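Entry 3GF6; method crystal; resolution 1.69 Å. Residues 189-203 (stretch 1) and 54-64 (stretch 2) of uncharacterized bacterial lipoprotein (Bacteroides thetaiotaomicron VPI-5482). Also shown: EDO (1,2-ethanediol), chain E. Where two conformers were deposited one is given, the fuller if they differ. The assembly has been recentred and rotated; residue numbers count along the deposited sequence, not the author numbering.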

# COMPACT_ATOMS: atom_id res chain seq x y z
N TYR A 189 7.19 -2.81 4.38
CA TYR A 189 6.35 -2.86 3.18
C TYR A 189 5.20 -1.85 3.31
O TYR A 189 4.62 -1.74 4.39
CB TYR A 189 5.78 -4.26 2.97
CG TYR A 189 6.86 -5.33 2.85
CD1 TYR A 189 7.40 -5.95 3.98
CD2 TYR A 189 7.38 -5.67 1.61
CE1 TYR A 189 8.41 -6.91 3.88
CE2 TYR A 189 8.40 -6.66 1.50
CZ TYR A 189 8.92 -7.25 2.64
OH TYR A 189 9.91 -8.21 2.53
N PHE A 190 4.91 -1.16 2.21
CA PHE A 190 3.76 -0.20 2.14
C PHE A 190 3.10 -0.36 0.79
O PHE A 190 3.71 -0.09 -0.24
CB PHE A 190 4.23 1.22 2.44
CG PHE A 190 3.13 2.24 2.55
CD1 PHE A 190 1.95 1.98 3.26
CD2 PHE A 190 3.33 3.51 2.01
CE1 PHE A 190 0.94 2.97 3.36
CE2 PHE A 190 2.34 4.48 2.09
CZ PHE A 190 1.14 4.21 2.76
N ASN A 191 1.88 -0.92 0.82
CA ASN A 191 1.18 -1.33 -0.39
C ASN A 191 -0.32 -1.17 -0.28
O ASN A 191 -0.87 -1.05 0.82
CB ASN A 191 1.43 -2.81 -0.73
CG ASN A 191 2.89 -3.15 -0.93
OD1 ASN A 191 3.41 -3.18 -2.08
ND2 ASN A 191 3.56 -3.41 0.17
N LEU A 192 -0.97 -1.16 -1.43
CA LEU A 192 -2.39 -1.45 -1.55
C LEU A 192 -2.56 -2.86 -2.12
O LEU A 192 -1.83 -3.27 -3.04
CB LEU A 192 -3.13 -0.49 -2.48
CG LEU A 192 -3.14 1.00 -2.13
CD1 LEU A 192 -3.94 1.79 -3.20
CD2 LEU A 192 -3.76 1.22 -0.78
N PHE A 193 -3.51 -3.59 -1.57
CA PHE A 193 -3.93 -4.90 -2.08
C PHE A 193 -5.39 -4.80 -2.53
O PHE A 193 -6.23 -4.27 -1.77
CB PHE A 193 -3.72 -5.97 -0.98
CG PHE A 193 -2.27 -6.22 -0.66
CD1 PHE A 193 -1.49 -7.03 -1.46
CD2 PHE A 193 -1.70 -5.68 0.46
CE1 PHE A 193 -0.16 -7.21 -1.21
CE2 PHE A 193 -0.37 -5.88 0.74
CZ PHE A 193 0.40 -6.70 -0.07
N ILE A 194 -5.64 -5.18 -3.79
CA ILE A 194 -6.93 -4.97 -4.45
C ILE A 194 -7.42 -6.24 -5.14
O ILE A 194 -6.63 -7.02 -5.66
CB ILE A 194 -6.83 -3.80 -5.50
CG1 ILE A 194 -6.55 -2.49 -4.80
CG2 ILE A 194 -8.17 -3.67 -6.34
CD1 ILE A 194 -5.89 -1.44 -5.74
N ASN A 195 -8.74 -6.44 -5.18
CA ASN A 195 -9.32 -7.40 -6.09
C ASN A 195 -10.55 -6.78 -6.73
O ASN A 195 -11.34 -6.16 -6.05
CB ASN A 195 -9.74 -8.71 -5.41
CG ASN A 195 -10.25 -9.74 -6.41
OD1 ASN A 195 -9.59 -10.01 -7.42
ND2 ASN A 195 -11.47 -10.27 -6.19
N LEU A 196 -10.67 -6.88 -8.04
CA LEU A 196 -11.91 -6.46 -8.72
C LEU A 196 -12.68 -7.67 -9.21
O LEU A 196 -12.10 -8.65 -9.67
CB LEU A 196 -11.61 -5.58 -9.94
CG LEU A 196 -10.58 -4.47 -9.78
CD1 LEU A 196 -10.29 -3.76 -11.14
CD2 LEU A 196 -11.00 -3.46 -8.71
N ALA A 197 -14.01 -7.58 -9.12
CA ALA A 197 -14.93 -8.58 -9.67
C ALA A 197 -15.74 -7.90 -10.75
O ALA A 197 -16.12 -6.74 -10.62
CB ALA A 197 -15.83 -9.16 -8.54
N GLY A 198 -15.97 -8.60 -11.87
CA GLY A 198 -16.61 -7.98 -13.02
C GLY A 198 -17.01 -8.98 -14.09
O GLY A 198 -17.09 -10.19 -13.85
N GLN A 199 -17.29 -8.46 -15.27
CA GLN A 199 -17.84 -9.29 -16.36
C GLN A 199 -16.87 -9.49 -17.53
O GLN A 199 -17.17 -10.25 -18.44
CB GLN A 199 -19.13 -8.67 -16.91
CG GLN A 199 -20.16 -8.25 -15.87
CD GLN A 199 -20.36 -9.28 -14.79
OE1 GLN A 199 -20.22 -8.97 -13.59
NE2 GLN A 199 -20.66 -10.50 -15.19
N LYS A 200 -15.72 -8.81 -17.50
CA LYS A 200 -14.79 -8.82 -18.62
C LYS A 200 -13.43 -9.45 -18.24
O LYS A 200 -13.26 -10.01 -17.16
CB LYS A 200 -14.62 -7.38 -19.15
CG LYS A 200 -15.94 -6.74 -19.68
CD LYS A 200 -16.40 -7.43 -20.95
CE LYS A 200 -17.69 -6.83 -21.51
NZ LYS A 200 -18.52 -7.87 -22.18
N ARG A 201 -12.45 -9.33 -19.14
CA ARG A 201 -11.15 -9.95 -18.95
C ARG A 201 -10.12 -8.93 -18.48
O ARG A 201 -9.15 -9.29 -17.85
CB ARG A 201 -10.70 -10.52 -20.31
CG ARG A 201 -9.51 -11.43 -20.34
CD ARG A 201 -8.24 -10.65 -20.62
NE ARG A 201 -7.03 -11.42 -20.45
CZ ARG A 201 -6.29 -11.85 -21.46
NH1 ARG A 201 -6.67 -11.62 -22.71
NH2 ARG A 201 -5.18 -12.53 -21.22
N GLU A 202 -10.31 -7.66 -18.83
CA GLU A 202 -9.33 -6.62 -18.45
C GLU A 202 -10.03 -5.38 -17.97
O GLU A 202 -11.23 -5.21 -18.20
CB GLU A 202 -8.44 -6.27 -19.65
CG GLU A 202 -9.15 -5.61 -20.82
CD GLU A 202 -9.87 -6.59 -21.74
OE1 GLU A 202 -9.20 -7.47 -22.33
OE2 GLU A 202 -11.10 -6.48 -21.88
N ASN A 203 -9.28 -4.50 -17.31
CA ASN A 203 -9.80 -3.18 -17.00
C ASN A 203 -8.71 -2.14 -16.95
O ASN A 203 -7.60 -2.41 -16.50
CB ASN A 203 -10.53 -3.13 -15.67
CG ASN A 203 -11.35 -1.84 -15.52
OD1 ASN A 203 -11.13 -1.08 -14.56
ND2 ASN A 203 -12.24 -1.56 -16.52
C1 EDO E . -15.17 -17.53 -18.08
O1 EDO E . -14.30 -16.81 -18.89
C2 EDO E . -15.29 -18.90 -18.68
O2 EDO E . -14.47 -19.77 -17.92
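Stretch 2 (54-64) LGKLTFMIDLK

Stretch 2 lies beside stretch 1 as an antiparallel neighbour in a β-sheet. Residues 56-62 are extended and run against strand 189-198, their N-to-C directions 169° apart and their axes approaching to 4.6 Å. Asn 191 faces Asp 62, and the register continues without a slip through Phe 193 with Met 60 and Asn 195 with Thr 58 to Ala 197 with Lys 56.

The backbone ladder satisfies donors and acceptors in pairs. At Leu 192, the amide N reaches Ile 61 O at 3.2 Å, while Ile 61 N reaches Leu 192 O at 2.8 Å. Two residues on, Ile 194 N bonds to Phe 59 O at 2.9 Å and Phe 59 N to Ile 194 O at 3.0 Å; then Leu 196 N bonds to Leu 57 O at 2.8 Å and Leu 57 N to Leu 196 O at 3.0 Å, both nearly straight. Between these pairs, CA-H groups lean on the same carbonyls, as in Lys 56 CA to Leu 196 O at 3.4 Å.

Beyond the strand of stretch 2, Gly 55 continues the bonding: its O accepts from Gly 198 N at 3.0 Å, and its N donates to Lys 200 O at 2.8 Å. Its phi of 112° and psi of -4° would jam a CB against the preceding carbonyl, so glycine suits the place; its CA also comes within 3.1 Å of Gly 198 O. Next to it, Leu 54 N finds its acceptor in the ethanediol, 2.9 Å from O1, a molecule probably left from the crystallisation liquor.

One face of the sheet carries Leu 192, Ile 194, Leu 196, Leu 57, Phe 59 and Ile 61, apolar side chains with no polar group to satisfy. Ile 194 CD1 meets Phe 59 CE1 at 3.6 Å, and Leu 196 CD1 lies at the edge of the same ring, 3.7 Å from Phe 59 CE2. Leu 63 extends the apolar contacts, setting its CD1 over one face of the Phe 190 ring, 3.7 Å from Phe 190 CZ.

The face bearing Phe 193, Asn 195, Thr 58 and Met 60 is mixed. Phe 193 CD1 packs on CB of selenomethionine Met 60 at 3.7 Å. Thr 58 suits a buried polar site because its short hydroxyl finds a partner directly across the sheet: OG1 donates to Asn 195 OD1 at 2.6 Å. Asn 195 ND2 is satisfied elsewhere in the structure, so both ends of that amide are used.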

# COMPACT_ATOMS: atom_id res chain seq x y z
N LEU A 54 -12.76 -14.66 -17.75
CA LEU A 54 -13.41 -13.42 -17.39
C LEU A 54 -13.67 -13.36 -15.89
O LEU A 54 -13.93 -14.37 -15.23
CB LEU A 54 -14.76 -13.31 -18.10
CG LEU A 54 -14.72 -13.45 -19.62
CD1 LEU A 54 -16.11 -13.33 -20.20
CD2 LEU A 54 -13.78 -12.41 -20.22
N GLY A 55 -13.66 -12.14 -15.40
CA GLY A 55 -14.40 -11.79 -14.19
C GLY A 55 -13.63 -11.43 -12.92
O GLY A 55 -14.26 -11.09 -11.91
N LYS A 56 -12.31 -11.53 -12.93
CA LYS A 56 -11.53 -11.26 -11.72
C LYS A 56 -10.15 -10.70 -12.04
O LYS A 56 -9.45 -11.21 -12.91
CB LYS A 56 -11.38 -12.58 -10.95
CG LYS A 56 -10.78 -12.48 -9.58
CD LYS A 56 -10.87 -13.92 -8.98
CE LYS A 56 -9.87 -14.22 -7.91
NZ LYS A 56 -9.86 -15.75 -7.74
N LEU A 57 -9.79 -9.64 -11.32
CA LEU A 57 -8.44 -9.05 -11.40
C LEU A 57 -7.90 -8.76 -10.00
O LEU A 57 -8.37 -7.82 -9.33
CB LEU A 57 -8.49 -7.78 -12.23
CG LEU A 57 -8.99 -7.89 -13.68
CD1 LEU A 57 -9.30 -6.47 -14.20
CD2 LEU A 57 -7.96 -8.59 -14.56
N THR A 58 -6.90 -9.53 -9.59
CA THR A 58 -6.26 -9.37 -8.27
C THR A 58 -4.89 -8.72 -8.51
O THR A 58 -4.07 -9.25 -9.29
CB THR A 58 -6.11 -10.70 -7.58
OG1 THR A 58 -7.38 -11.38 -7.58
CG2 THR A 58 -5.61 -10.46 -6.15
N PHE A 59 -4.65 -7.58 -7.86
CA PHE A 59 -3.38 -6.86 -8.06
C PHE A 59 -3.01 -6.04 -6.89
O PHE A 59 -3.85 -5.77 -6.01
CB PHE A 59 -3.38 -6.01 -9.35
CG PHE A 59 -4.52 -5.06 -9.46
CD1 PHE A 59 -4.49 -3.80 -8.85
CD2 PHE A 59 -5.64 -5.41 -10.17
CE1 PHE A 59 -5.62 -2.95 -8.96
CE2 PHE A 59 -6.73 -4.55 -10.28
CZ PHE A 59 -6.70 -3.32 -9.69
N MSE A 60 -1.72 -5.67 -6.82
CA MSE A 60 -1.26 -4.84 -5.76
C MSE A 60 -0.52 -3.62 -6.29
O MSE A 60 -0.10 -3.59 -7.45
CB MSE A 60 -0.42 -5.64 -4.74
CG MSE A 60 0.81 -6.13 -5.31
SE MSE A 60 2.33 -4.93 -4.99
CE MSE A 60 3.48 -6.38 -5.59
N ILE A 61 -0.42 -2.63 -5.41
CA ILE A 61 0.19 -1.35 -5.76
C ILE A 61 1.41 -1.17 -4.87
O ILE A 61 1.35 -1.28 -3.62
CB ILE A 61 -0.77 -0.15 -5.56
CG1 ILE A 61 -2.07 -0.35 -6.32
CG2 ILE A 61 -0.05 1.18 -5.95
CD1 ILE A 61 -1.91 -0.53 -7.80
N ASP A 62 2.55 -0.88 -5.51
CA ASP A 62 3.74 -0.41 -4.78
C ASP A 62 3.55 1.09 -4.61
O ASP A 62 3.49 1.82 -5.60
CB ASP A 62 5.05 -0.67 -5.55
CG ASP A 62 5.46 -2.15 -5.56
OD1 ASP A 62 4.84 -3.01 -4.91
OD2 ASP A 62 6.42 -2.47 -6.27
N LEU A 63 3.45 1.55 -3.37
CA LEU A 63 3.10 2.95 -3.09
C LEU A 63 4.36 3.80 -3.02
O LEU A 63 5.29 3.52 -2.26
CB LEU A 63 2.34 3.06 -1.78
CG LEU A 63 0.90 2.50 -1.85
CD1 LEU A 63 0.43 2.38 -0.39
CD2 LEU A 63 -0.01 3.37 -2.67
N LYS A 64 4.38 4.85 -3.84
CA LYS A 64 5.57 5.69 -3.97
C LYS A 64 5.16 7.16 -4.06
O LYS A 64 4.04 7.46 -4.47
CB LYS A 64 6.37 5.31 -5.23
CG LYS A 64 6.87 3.87 -5.21
CD LYS A 64 7.74 3.54 -6.43
CE LYS A 64 8.06 2.06 -6.38
NZ LYS A 64 8.94 1.62 -7.48
O HOH W 1 6.08 0.22 -2.05